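Long-range contacts in 2-keto-3-deoxygluconate kinase (Thermotoga maritima, PDB 2AFB), which probably transfers a phosphate from ATP to 2-keto-3-deoxygluconate, as a sugar kinase of the pfkB (ribokinase) family: residues 54-59 and 81-86; 148-153 and 181-186; 280-285 and 318-323. One frame throughout, in Å; residues are numbered along the deposited sequence.

Interaction 1: 54-59 and 81-86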
ATOM      1  N   LEU A  54      -6.875  26.266 -14.648  1.00 24.85           N
ATOM      2  CA  LEU A  54      -7.563  27.550 -14.444  1.00 25.33           C
ATOM      3  C   LEU A  54      -8.288  27.620 -13.081  1.00 21.54           C
ATOM      4  O   LEU A  54      -8.274  28.647 -12.459  1.00 19.13           O
ATOM      5  CB  LEU A  54      -8.503  27.858 -15.627  1.00 19.59           C
ATOM      6  CG  LEU A  54      -7.673  28.002 -16.911  1.00 24.76           C
ATOM      7  CD1 LEU A  54      -8.572  27.836 -18.120  1.00 31.71           C
ATOM      8  CD2 LEU A  54      -6.883  29.273 -16.954  1.00 27.02           C
ATOM      9  N   ALA A  55      -8.911  26.535 -12.626  1.00 24.82           N
ATOM     10  CA  ALA A  55      -9.488  26.541 -11.285  1.00 24.80           C
ATOM     11  C   ALA A  55      -8.406  26.693 -10.198  1.00 24.27           C
ATOM     12  O   ALA A  55      -8.590  27.442  -9.256  1.00 27.05           O
ATOM     13  CB  ALA A  55     -10.344  25.296 -11.047  1.00 24.68           C
ATOM     14  N   GLN A  56      -7.279  26.014 -10.363  1.00 26.25           N
ATOM     15  CA  GLN A  56      -6.171  26.098  -9.424  1.00 27.57           C
ATOM     16  C   GLN A  56      -5.612  27.547  -9.359  1.00 28.32           C
ATOM     17  O   GLN A  56      -5.156  27.991  -8.342  1.00 30.71           O
ATOM     18  CB  GLN A  56      -5.083  25.076  -9.823  1.00 26.71           C
ATOM     19  CG  GLN A  56      -5.420  23.583  -9.418  1.00 30.78           C
ATOM     20  CD  GLN A  56      -5.339  23.384  -7.887  1.00 36.15           C
ATOM     21  OE1 GLN A  56      -4.267  23.504  -7.285  1.00 33.54           O
ATOM     22  NE2 GLN A  56      -6.485  23.104  -7.262  1.00 31.82           N
HETATM   23  N   MSE A  57      -5.667  28.289 -10.455  1.00 28.15           N
HETATM   24  CA  MSE A  57      -5.308  29.686 -10.439  1.00 24.18           C
HETATM   25  C   MSE A  57      -6.381  30.602  -9.868  1.00 28.90           C
HETATM   26  O   MSE A  57      -6.130  31.804  -9.741  1.00 29.73           O
HETATM   27  CB  MSE A  57      -5.073  30.204 -11.860  1.00 26.23           C
HETATM   28  CG  MSE A  57      -4.014  29.528 -12.674  1.00 30.44           C
HETATM   29 SE   MSE A  57      -2.273  29.502 -11.818  1.00 47.10          SE
HETATM   30  CE  MSE A  57      -2.228  27.618 -10.894  1.00 35.45           C
ATOM     31  N   GLY A  58      -7.590  30.131  -9.622  1.00 26.67           N
ATOM     32  CA  GLY A  58      -8.574  30.999  -8.926  1.00 27.45           C
ATOM     33  C   GLY A  58      -9.588  31.669  -9.844  1.00 27.79           C
ATOM     34  O   GLY A  58     -10.169  32.668  -9.463  1.00 25.55           O
ATOM     35  N   LEU A  59      -9.783  31.116 -11.053  1.00 28.81           N
ATOM     36  CA  LEU A  59     -10.829  31.573 -11.997  1.00 29.13           C
ATOM     37  C   LEU A  59     -12.058  30.658 -11.904  1.00 27.12           C
ATOM     38  O   LEU A  59     -12.048  29.692 -11.174  1.00 27.41           O
ATOM     39  CB  LEU A  59     -10.324  31.574 -13.447  1.00 27.90           C
ATOM     40  CG  LEU A  59      -9.018  32.319 -13.752  1.00 29.12           C
ATOM     41  CD1 LEU A  59      -8.870  32.466 -15.245  1.00 29.58           C
ATOM     42  CD2 LEU A  59      -8.971  33.658 -13.109  1.00 26.10           C
ATOM     43  N   ARG A  81     -14.509  18.674  -9.091  1.00 23.98           N
ATOM     44  CA  ARG A  81     -14.909  19.638  -8.053  1.00 25.41           C
ATOM     45  C   ARG A  81     -13.839  19.839  -6.958  1.00 23.50           C
ATOM     46  O   ARG A  81     -13.650  20.939  -6.466  1.00 24.34           O
ATOM     47  CB  ARG A  81     -16.246  19.251  -7.402  1.00 25.79           C
ATOM     48  CG  ARG A  81     -17.470  19.569  -8.236  1.00 29.91           C
ATOM     49  CD  ARG A  81     -18.713  19.349  -7.421  1.00 32.81           C
ATOM     50  NE  ARG A  81     -18.800  17.957  -6.953  1.00 30.13           N
ATOM     51  CZ  ARG A  81     -19.413  16.949  -7.575  1.00 30.89           C
ATOM     52  NH1 ARG A  81     -20.019  17.100  -8.746  1.00 33.25           N
ATOM     53  NH2 ARG A  81     -19.413  15.767  -7.013  1.00 28.32           N
ATOM     54  N   LYS A  82     -13.174  18.768  -6.558  1.00 23.83           N
ATOM     55  CA  LYS A  82     -12.160  18.854  -5.553  1.00 25.00           C
ATOM     56  C   LYS A  82     -11.092  19.913  -5.960  1.00 24.72           C
ATOM     57  O   LYS A  82     -10.607  20.668  -5.139  1.00 25.50           O
ATOM     58  CB  LYS A  82     -11.501  17.465  -5.385  1.00 25.48           C
ATOM     59  CG  LYS A  82     -10.232  17.547  -4.607  1.00 26.77           C
ATOM     60  CD  LYS A  82      -9.493  16.233  -4.537  1.00 35.59           C
ATOM     61  CE  LYS A  82      -8.278  16.362  -3.595  1.00 39.01           C
ATOM     62  NZ  LYS A  82      -7.581  15.071  -3.302  1.00 41.97           N
ATOM     63  N   PHE A  83     -10.727  19.921  -7.232  1.00 26.47           N
ATOM     64  CA  PHE A  83      -9.774  20.871  -7.751  1.00 28.47           C
ATOM     65  C   PHE A  83     -10.372  22.235  -8.069  1.00 28.21           C
ATOM     66  O   PHE A  83      -9.672  23.102  -8.541  1.00 32.52           O
ATOM     67  CB  PHE A  83      -9.080  20.322  -8.985  1.00 27.98           C
ATOM     68  CG  PHE A  83      -8.016  19.330  -8.686  1.00 29.01           C
ATOM     69  CD1 PHE A  83      -8.342  18.059  -8.238  1.00 30.99           C
ATOM     70  CD2 PHE A  83      -6.656  19.655  -8.874  1.00 25.21           C
ATOM     71  CE1 PHE A  83      -7.358  17.137  -7.952  1.00 28.29           C
ATOM     72  CE2 PHE A  83      -5.664  18.717  -8.602  1.00 34.48           C
ATOM     73  CZ  PHE A  83      -6.005  17.457  -8.165  1.00 28.95           C
ATOM     74  N   GLY A  84     -11.654  22.422  -7.814  1.00 29.64           N
ATOM     75  CA  GLY A  84     -12.286  23.739  -7.948  1.00 27.91           C
ATOM     76  C   GLY A  84     -13.037  23.928  -9.249  1.00 27.99           C
ATOM     77  O   GLY A  84     -13.578  25.007  -9.476  1.00 28.67           O
ATOM     78  N   VAL A  85     -13.071  22.895 -10.114  1.00 23.54           N
ATOM     79  CA  VAL A  85     -13.734  23.015 -11.398  1.00 25.32           C
ATOM     80  C   VAL A  85     -15.226  22.910 -11.149  1.00 26.07           C
ATOM     81  O   VAL A  85     -15.652  22.093 -10.359  1.00 29.04           O
ATOM     82  CB  VAL A  85     -13.279  21.926 -12.393  1.00 25.00           C
ATOM     83  CG1 VAL A  85     -14.085  21.997 -13.688  1.00 25.25           C
ATOM     84  CG2 VAL A  85     -11.851  22.074 -12.672  1.00 27.92           C
ATOM     85  N   LYS A  86     -16.004  23.777 -11.775  1.00 24.12           N
ATOM     86  CA  LYS A  86     -17.476  23.755 -11.658  1.00 28.58           C
ATOM     87  C   LYS A  86     -18.084  22.755 -12.661  1.00 29.57           C
ATOM     88  O   LYS A  86     -17.679  22.703 -13.807  1.00 31.17           O
ATOM     89  CB  LYS A  86     -18.048  25.164 -11.829  1.00 32.21           C
ATOM     90  CG  LYS A  86     -17.236  26.220 -11.067  1.00 33.78           C
ATOM     91  CD  LYS A  86     -18.040  27.429 -10.699  1.00 50.29           C
ATOM     92  CE  LYS A  86     -17.215  28.453  -9.917  1.00 47.33           C
ATOM     93  NZ  LYS A  86     -16.744  27.905  -8.634  1.00 46.67           N
TER
HETATM   94  O   HOH W   1     -13.489  27.239 -10.983  1.00 27.38           O
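Ala55 and Gly84 meet where two helices end, with 5.2 Å from Ala55 CA to Gly84 CA. Helices 46-56 and 71-82 both finish in a Schellman motif. Gly58 and Gly84 are the residues of positive phi. Ala55 CB points at the second of these turns. It lies 3.4 Å from Phe83 O and 3.5 Å from Gly84 C. The methyl therefore rests mainly on backbone. Val85 adds an apolar touch, with CG2 3.9 Å from Ala55 CB.

Gln56 carries the polar part. Its chain bends at chi2 (-71°), which brings CD near the Phe83 ring. NE2 then makes a weak hydrogen bond to Phe83 O, 3.4 Å long and fairly straight at 164°. NE2 also lies 3.8 Å from Phe83 CD2. The amide and ring planes are 64° apart, so the two groups are not stacked.

A second shell surrounds these groups. Gln56 OE1 takes a weak hydrogen bond from Leu332 N, so the amide has a partner at its oxygen as well as its nitrogen, though both bonds are weak. The Phe83 ring packs edge-to-face with Phe329, and with Phe34 of a neighbouring subunit. Val85 also touches Phe63 on strand 60-67, the strand that follows the first helix. Beside the Ala55 methyl, one water joins the two turns. It donates to Leu59 O at 2.9 Å and to Gly84 O at 2.7 Å.

Interaction 2: 148-153 and 181-186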
ATOM      1  N   THR A 148     -10.787  15.938 -29.541  1.00 29.73           N
ATOM      2  CA  THR A 148     -12.235  15.732 -29.410  1.00 31.10           C
ATOM      3  C   THR A 148     -13.079  15.428 -30.675  1.00 31.29           C
ATOM      4  O   THR A 148     -13.890  14.538 -30.664  1.00 33.74           O
ATOM      5  CB  THR A 148     -12.827  16.919 -28.651  1.00 29.53           C
ATOM      6  OG1 THR A 148     -12.160  16.986 -27.393  1.00 31.06           O
ATOM      7  CG2 THR A 148     -14.299  16.693 -28.385  1.00 37.35           C
ATOM      8  N   PRO A 149     -12.902  16.183 -31.768  1.00 30.57           N
ATOM      9  CA  PRO A 149     -13.739  15.911 -32.923  1.00 30.38           C
ATOM     10  C   PRO A 149     -13.786  14.435 -33.339  1.00 26.52           C
ATOM     11  O   PRO A 149     -14.866  13.920 -33.590  1.00 28.68           O
ATOM     12  CB  PRO A 149     -13.126  16.801 -34.026  1.00 30.74           C
ATOM     13  CG  PRO A 149     -12.562  17.978 -33.264  1.00 30.31           C
ATOM     14  CD  PRO A 149     -11.998  17.327 -31.990  1.00 35.73           C
ATOM     15  N   PRO A 150     -12.625  13.756 -33.416  1.00 25.88           N
ATOM     16  CA  PRO A 150     -12.678  12.378 -33.890  1.00 26.92           C
ATOM     17  C   PRO A 150     -13.199  11.368 -32.883  1.00 29.50           C
ATOM     18  O   PRO A 150     -13.266  10.200 -33.209  1.00 31.00           O
ATOM     19  CB  PRO A 150     -11.222  12.067 -34.232  1.00 27.42           C
ATOM     20  CG  PRO A 150     -10.406  13.025 -33.445  1.00 27.77           C
ATOM     21  CD  PRO A 150     -11.253  14.164 -33.039  1.00 25.81           C
ATOM     22  N   LEU A 151     -13.552  11.771 -31.666  1.00 30.75           N
ATOM     23  CA  LEU A 151     -13.978  10.751 -30.683  1.00 30.66           C
ATOM     24  C   LEU A 151     -15.310  10.116 -31.004  1.00 30.53           C
ATOM     25  O   LEU A 151     -15.526   8.956 -30.672  1.00 33.56           O
ATOM     26  CB  LEU A 151     -14.038  11.315 -29.275  1.00 28.75           C
ATOM     27  CG  LEU A 151     -12.691  11.812 -28.800  1.00 28.01           C
ATOM     28  CD1 LEU A 151     -12.810  12.487 -27.442  1.00 37.58           C
ATOM     29  CD2 LEU A 151     -11.690  10.650 -28.806  1.00 29.67           C
ATOM     30  N   GLY A 152     -16.205  10.853 -31.622  1.00 30.65           N
ATOM     31  CA  GLY A 152     -17.499  10.306 -31.979  1.00 30.24           C
ATOM     32  C   GLY A 152     -18.245  11.078 -33.033  1.00 30.70           C
ATOM     33  O   GLY A 152     -17.829  12.152 -33.475  1.00 31.70           O
ATOM     34  N   LYS A 153     -19.388  10.521 -33.395  1.00 29.78           N
ATOM     35  CA  LYS A 153     -20.127  10.939 -34.563  1.00 31.96           C
ATOM     36  C   LYS A 153     -20.586  12.398 -34.570  1.00 30.26           C
ATOM     37  O   LYS A 153     -20.403  13.092 -35.559  1.00 28.84           O
ATOM     38  CB  LYS A 153     -21.346  10.035 -34.738  1.00 34.47           C
ATOM     39  CG  LYS A 153     -22.013  10.167 -36.091  1.00 37.93           C
ATOM     40  CD  LYS A 153     -23.003   9.013 -36.311  1.00 49.79           C
ATOM     41  CE  LYS A 153     -24.463   9.477 -36.319  1.00 56.60           C
ATOM     42  NZ  LYS A 153     -24.803  10.087 -37.632  1.00 48.64           N
ATOM     43  N   ALA A 181      -2.425  10.445 -34.204  1.00 36.26           N
ATOM     44  CA  ALA A 181      -2.561   9.509 -35.280  1.00 38.73           C
ATOM     45  C   ALA A 181      -3.458   8.312 -34.911  1.00 38.51           C
ATOM     46  O   ALA A 181      -4.082   7.769 -35.783  1.00 38.58           O
ATOM     47  CB  ALA A 181      -1.200   9.045 -35.712  1.00 38.85           C
ATOM     48  N   ARG A 182      -3.553   7.933 -33.633  1.00 41.18           N
ATOM     49  CA  ARG A 182      -4.482   6.848 -33.198  1.00 42.09           C
ATOM     50  C   ARG A 182      -5.921   7.199 -33.556  1.00 42.34           C
ATOM     51  O   ARG A 182      -6.740   6.318 -33.815  1.00 43.53           O
ATOM     52  CB  ARG A 182      -4.398   6.576 -31.683  1.00 43.22           C
ATOM     53  N   LEU A 183      -6.220   8.489 -33.614  1.00 38.85           N
ATOM     54  CA  LEU A 183      -7.611   8.934 -33.711  1.00 35.98           C
ATOM     55  C   LEU A 183      -8.074   9.218 -35.140  1.00 34.92           C
ATOM     56  O   LEU A 183      -9.237   9.015 -35.469  1.00 36.96           O
ATOM     57  CB  LEU A 183      -7.804  10.153 -32.804  1.00 34.84           C
ATOM     58  CG  LEU A 183      -7.801   9.810 -31.311  1.00 26.50           C
ATOM     59  CD1 LEU A 183      -7.732  11.078 -30.474  1.00 36.88           C
ATOM     60  CD2 LEU A 183      -9.062   9.000 -30.924  1.00 37.98           C
ATOM     61  N   TRP A 184      -7.171   9.708 -35.972  1.00 33.22           N
ATOM     62  CA  TRP A 184      -7.475  10.032 -37.360  1.00 33.20           C
ATOM     63  C   TRP A 184      -6.214  10.278 -38.179  1.00 33.56           C
ATOM     64  O   TRP A 184      -5.134  10.457 -37.613  1.00 32.79           O
ATOM     65  CB  TRP A 184      -8.438  11.222 -37.477  1.00 31.71           C
ATOM     66  CG  TRP A 184      -8.140  12.476 -36.720  1.00 33.22           C
ATOM     67  CD1 TRP A 184      -7.023  12.782 -35.964  1.00 34.70           C
ATOM     68  CD2 TRP A 184      -8.965  13.628 -36.682  1.00 29.23           C
ATOM     69  NE1 TRP A 184      -7.125  14.057 -35.461  1.00 28.45           N
ATOM     70  CE2 TRP A 184      -8.313  14.596 -35.876  1.00 33.27           C
ATOM     71  CE3 TRP A 184     -10.204  13.947 -37.255  1.00 33.32           C
ATOM     72  CZ2 TRP A 184      -8.863  15.856 -35.622  1.00 32.12           C
ATOM     73  CZ3 TRP A 184     -10.752  15.219 -36.999  1.00 31.07           C
ATOM     74  CH2 TRP A 184     -10.078  16.152 -36.194  1.00 29.83           C
ATOM     75  N   THR A 185      -6.369  10.273 -39.502  1.00 37.44           N
ATOM     76  CA  THR A 185      -5.279  10.570 -40.410  1.00 37.95           C
ATOM     77  C   THR A 185      -5.122  12.067 -40.512  1.00 38.98           C
ATOM     78  O   THR A 185      -6.037  12.825 -40.180  1.00 36.23           O
ATOM     79  CB  THR A 185      -5.492   9.964 -41.812  1.00 39.41           C
ATOM     80  OG1 THR A 185      -6.588  10.599 -42.481  1.00 36.54           O
ATOM     81  CG2 THR A 185      -5.735   8.459 -41.711  1.00 38.17           C
ATOM     82  N   LYS A 186      -3.946  12.489 -40.953  1.00 40.25           N
ATOM     83  CA  LYS A 186      -3.645  13.900 -41.073  1.00 41.13           C
ATOM     84  C   LYS A 186      -4.565  14.506 -42.112  1.00 38.95           C
ATOM     85  O   LYS A 186      -4.921  15.661 -42.026  1.00 39.70           O
ATOM     86  CB  LYS A 186      -2.188  14.107 -41.473  1.00 42.51           C
ATOM     87  CG  LYS A 186      -1.882  13.839 -42.952  1.00 43.93           C
ATOM     88  CD  LYS A 186      -0.425  14.133 -43.285  1.00 47.34           C
ATOM     89  CE  LYS A 186      -0.030  13.558 -44.647  1.00 49.59           C
ATOM     90  NZ  LYS A 186       0.786  14.526 -45.411  1.00 49.61           N
TER
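Pro150 sits over one face of the Trp184 indole, and this CH-pi contact is the centre of the interface. Pro150 CG stands 3.6 Å from the centroid of the Trp184 six-membered ring, only 16° off the ring normal. The other ring carbons of the proline spread the contact. Pro150 CB is 3.7 Å from Trp184 CE3, and Pro150 CD is 3.9 Å from Trp184 CZ2. The two side chains cross at about a right angle. Trp184 CG lies between the backbone N and the carbonyl carbon (chi1 50°), the crowded position, and this sets the indole beside the proline pair.

Apolar contacts extend the patch on both prolines. Pro149 CB touches the far end of the indole, 3.8 Å from Trp184 CH2. Leu183 CB lies 3.9 Å from Pro150 CG. Leu151 starts out pointing away from 181-186, yet its CD2 reaches Leu183 CD2 at 3.8 Å.

Hydrogen bonds shape each loop but do not link the two. Leu151 N bonds to Thr148 O at 3.0 Å, closing a type I beta turn with both prolines at its corners. Thr185 is an N-cap, and its OG1 takes the backbone N-H of Glu188. Thr148 OG1 bonds to Glu47.

Both loops leave the carboxyl ends of adjacent parallel strands, 139-145 and 172-176, in the large sheet. They lead into helices 155-169 and 186-196. Trp184 packs back on Ala189, Val192 and Met193 of the second helix. Pro149 touches both helices, through Leu159 and Val192, so the contact joins the starts of two successive beta-alpha connections.

Interaction 3: 280-285 and 318-323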
ATOM      1  N   TYR A 280      14.304  24.097 -19.376  1.00 28.20           N
ATOM      2  CA  TYR A 280      14.498  23.366 -18.127  1.00 26.78           C
ATOM      3  C   TYR A 280      14.907  21.930 -18.432  1.00 26.37           C
ATOM      4  O   TYR A 280      14.411  21.311 -19.368  1.00 26.14           O
ATOM      5  CB  TYR A 280      13.191  23.354 -17.325  1.00 23.89           C
ATOM      6  CG  TYR A 280      12.676  24.715 -16.921  1.00 28.75           C
ATOM      7  CD1 TYR A 280      13.110  25.312 -15.735  1.00 27.84           C
ATOM      8  CD2 TYR A 280      11.749  25.399 -17.704  1.00 22.51           C
ATOM      9  CE1 TYR A 280      12.643  26.571 -15.333  1.00 30.98           C
ATOM     10  CE2 TYR A 280      11.265  26.646 -17.304  1.00 24.60           C
ATOM     11  CZ  TYR A 280      11.733  27.224 -16.127  1.00 25.47           C
ATOM     12  OH  TYR A 280      11.304  28.436 -15.738  1.00 25.52           O
ATOM     13  N   GLU A 281      15.773  21.385 -17.609  1.00 24.57           N
ATOM     14  CA  GLU A 281      16.064  19.968 -17.696  1.00 28.22           C
ATOM     15  C   GLU A 281      15.274  19.292 -16.582  1.00 24.87           C
ATOM     16  O   GLU A 281      15.420  19.649 -15.439  1.00 22.31           O
ATOM     17  CB  GLU A 281      17.564  19.742 -17.547  1.00 27.74           C
ATOM     18  CG  GLU A 281      17.960  18.282 -17.654  1.00 38.55           C
ATOM     19  CD  GLU A 281      19.403  18.061 -17.354  1.00 44.12           C
ATOM     20  OE1 GLU A 281      20.221  18.580 -18.126  1.00 52.66           O
ATOM     21  OE2 GLU A 281      19.713  17.387 -16.347  1.00 52.88           O
ATOM     22  N   ILE A 282      14.410  18.356 -16.910  1.00 23.98           N
ATOM     23  CA  ILE A 282      13.446  17.868 -15.933  1.00 27.23           C
ATOM     24  C   ILE A 282      13.679  16.383 -15.728  1.00 27.64           C
ATOM     25  O   ILE A 282      13.720  15.635 -16.711  1.00 27.28           O
ATOM     26  CB  ILE A 282      11.997  18.061 -16.474  1.00 28.00           C
ATOM     27  CG1 ILE A 282      11.792  19.533 -16.870  1.00 27.94           C
ATOM     28  CG2 ILE A 282      10.963  17.564 -15.457  1.00 28.40           C
ATOM     29  CD1 ILE A 282      10.423  19.807 -17.473  1.00 29.75           C
ATOM     30  N   HIS A 283      13.860  15.960 -14.473  1.00 27.37           N
ATOM     31  CA  HIS A 283      13.666  14.555 -14.094  1.00 25.38           C
ATOM     32  C   HIS A 283      12.187  14.403 -13.806  1.00 27.39           C
ATOM     33  O   HIS A 283      11.657  14.962 -12.825  1.00 28.07           O
ATOM     34  CB  HIS A 283      14.464  14.138 -12.859  1.00 28.42           C
ATOM     35  CG  HIS A 283      15.912  13.880 -13.106  1.00 28.29           C
ATOM     36  ND1 HIS A 283      16.792  14.863 -13.520  1.00 22.32           N
ATOM     37  CD2 HIS A 283      16.648  12.751 -12.947  1.00 26.13           C
ATOM     38  CE1 HIS A 283      18.005  14.345 -13.607  1.00 32.49           C
ATOM     39  NE2 HIS A 283      17.947  13.067 -13.252  1.00 23.08           N
ATOM     40  N   ILE A 284      11.539  13.617 -14.641  1.00 25.20           N
ATOM     41  CA  ILE A 284      10.110  13.514 -14.710  1.00 26.41           C
ATOM     42  C   ILE A 284       9.505  12.558 -13.657  1.00 27.06           C
ATOM     43  O   ILE A 284      10.012  11.468 -13.460  1.00 26.47           O
ATOM     44  CB  ILE A 284       9.755  13.026 -16.158  1.00 28.69           C
ATOM     45  CG1 ILE A 284      10.224  14.079 -17.188  1.00 24.07           C
ATOM     46  CG2 ILE A 284       8.315  12.746 -16.292  1.00 28.53           C
ATOM     47  CD1 ILE A 284      10.204  13.584 -18.611  1.00 30.65           C
ATOM     48  N   VAL A 285       8.452  12.996 -12.960  1.00 26.05           N
ATOM     49  CA  VAL A 285       7.608  12.135 -12.115  1.00 28.16           C
ATOM     50  C   VAL A 285       6.382  11.625 -12.959  1.00 29.52           C
ATOM     51  O   VAL A 285       6.065  10.420 -12.996  1.00 29.15           O
ATOM     52  CB  VAL A 285       7.065  12.900 -10.938  1.00 27.96           C
ATOM     53  CG1 VAL A 285       5.995  12.113 -10.207  1.00 33.86           C
ATOM     54  CG2 VAL A 285       8.191  13.330 -10.022  1.00 30.24           C
ATOM     55  N   ALA A 318       5.096  26.706 -15.238  1.00 22.76           N
ATOM     56  CA  ALA A 318       3.916  25.926 -14.822  1.00 24.13           C
ATOM     57  C   ALA A 318       3.879  24.539 -15.397  1.00 26.05           C
ATOM     58  O   ALA A 318       3.582  23.591 -14.697  1.00 25.75           O
ATOM     59  CB  ALA A 318       2.618  26.655 -15.191  1.00 24.76           C
ATOM     60  N   SER A 319       4.183  24.438 -16.668  1.00 24.45           N
ATOM     61  CA  SER A 319       4.157  23.200 -17.371  1.00 24.34           C
ATOM     62  C   SER A 319       5.399  22.360 -17.058  1.00 23.69           C
ATOM     63  O   SER A 319       5.288  21.164 -16.955  1.00 23.74           O
ATOM     64  CB  SER A 319       3.941  23.419 -18.892  1.00 22.68           C
ATOM     65  OG  SER A 319       4.971  24.196 -19.471  1.00 26.62           O
ATOM     66  N   CYS A 320       6.540  22.987 -16.821  1.00 23.48           N
ATOM     67  CA  CYS A 320       7.672  22.302 -16.188  1.00 24.65           C
ATOM     68  C   CYS A 320       7.290  21.640 -14.856  1.00 26.23           C
ATOM     69  O   CYS A 320       7.552  20.463 -14.617  1.00 25.97           O
ATOM     70  CB  CYS A 320       8.837  23.274 -15.958  1.00 26.80           C
ATOM     71  SG  CYS A 320      10.226  22.595 -14.977  1.00 24.58           S
ATOM     72  N   LEU A 321       6.673  22.413 -13.985  1.00 28.66           N
ATOM     73  CA  LEU A 321       6.251  21.915 -12.670  1.00 25.45           C
ATOM     74  C   LEU A 321       5.246  20.777 -12.764  1.00 25.83           C
ATOM     75  O   LEU A 321       5.327  19.818 -11.988  1.00 24.24           O
ATOM     76  CB  LEU A 321       5.725  23.041 -11.785  1.00 26.43           C
ATOM     77  CG  LEU A 321       6.781  24.042 -11.262  1.00 25.37           C
ATOM     78  CD1 LEU A 321       6.142  25.306 -10.743  1.00 35.86           C
ATOM     79  CD2 LEU A 321       7.636  23.446 -10.154  1.00 29.15           C
ATOM     80  N   LYS A 322       4.327  20.823 -13.713  1.00 25.62           N
ATOM     81  CA  LYS A 322       3.395  19.711 -13.872  1.00 27.35           C
ATOM     82  C   LYS A 322       4.175  18.384 -14.002  1.00 28.22           C
ATOM     83  O   LYS A 322       3.760  17.381 -13.452  1.00 27.59           O
ATOM     84  CB  LYS A 322       2.455  19.910 -15.098  1.00 29.67           C
ATOM     85  CG  LYS A 322       1.492  18.750 -15.402  1.00 26.02           C
ATOM     86  CD  LYS A 322       0.714  18.258 -14.180  1.00 31.69           C
ATOM     87  CE  LYS A 322       0.269  16.789 -14.251  1.00 30.90           C
ATOM     88  NZ  LYS A 322       1.316  15.695 -14.203  1.00 24.05           N
ATOM     89  N   HIS A 323       5.322  18.397 -14.675  1.00 25.17           N
ATOM     90  CA  HIS A 323       6.095  17.164 -14.908  1.00 25.21           C
ATOM     91  C   HIS A 323       6.465  16.493 -13.569  1.00 25.96           C
ATOM     92  O   HIS A 323       6.842  15.310 -13.557  1.00 23.67           O
ATOM     93  CB  HIS A 323       7.388  17.429 -15.647  1.00 26.69           C
ATOM     94  CG  HIS A 323       7.256  17.699 -17.117  1.00 27.23           C
ATOM     95  ND1 HIS A 323       6.884  18.932 -17.629  1.00 25.37           N
ATOM     96  CD2 HIS A 323       7.555  16.925 -18.182  1.00 32.94           C
ATOM     97  CE1 HIS A 323       6.946  18.892 -18.947  1.00 28.41           C
ATOM     98  NE2 HIS A 323       7.321  17.678 -19.312  1.00 27.51           N
TER
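His323 O accepts the backbone N-H of Val285, 2.9 Å from Val285 N, with an N-H...O angle of 146°. A further backbone hydrogen bond joins His323 to Asp286. Together they fasten the end of helix 308-322 to the chain just past strand 273-283.

The His323 side chain is held too. Its ND1 donates to Ser319 O at 2.8 Å, one turn back in the helix. Its NE2 is hydrogen-bonded to Arg254 NH1, and Trp264 packs edge-to-face with the ring. With both nitrogens engaged, the imidazole has little freedom to turn.

Ile282 lies over one face of this ring. Its CD1 is 3.8 Å from the His323 ring centroid, 15° off the normal and shifted toward ND1. Ile282 CG2 reaches the stem, 3.6 Å from His323 CB. Ile284 adds a looser touch, with CG1 4.0 Å from His323 CD2. An alanine at His323 would probably leave Ile282 CD1 without the ring face it rests on, and Ser319 O and Arg254 NH1 without this partner.

Cys320 makes the second cluster. Its SG is anti to the backbone N (chi1 172°) and stands over a face of Tyr280, 4.2 Å from the ring centroid. This is a sulfur-aromatic contact. The same SG touches Ile282 CD1 at 3.7 Å, so that methyl meets both the thiol and the imidazole.

Tyr280 and Ile282 face the helix. His283, on the other side of the strand, binds nickel together with His283 of neighbouring subunits. The arrangement is that of a helix packed against an outermost strand of the large sheet, as in the alpha/beta fold of ribokinase-family kinases.

How the interactions relate
The three contacts follow one another along the chain, and none nests in or crosses another. Interaction 1 comes first. It closes a loop through strand 60-67 and helix 71-82, and joins the ends of two helices. Interaction 2 closes the excursion through helix 155-169 and strand 172-176. It ties together two loops at neighbouring strands of the large sheet, on the opposite side of the chain's centre from interactions 1 and 3. Interaction 3 closes a mostly helical stretch and binds helix 308-322 to strand 273-283. Its centre is about 21 Å from that of interaction 1. The nearest atoms of these two are about 7 Å apart, without touching.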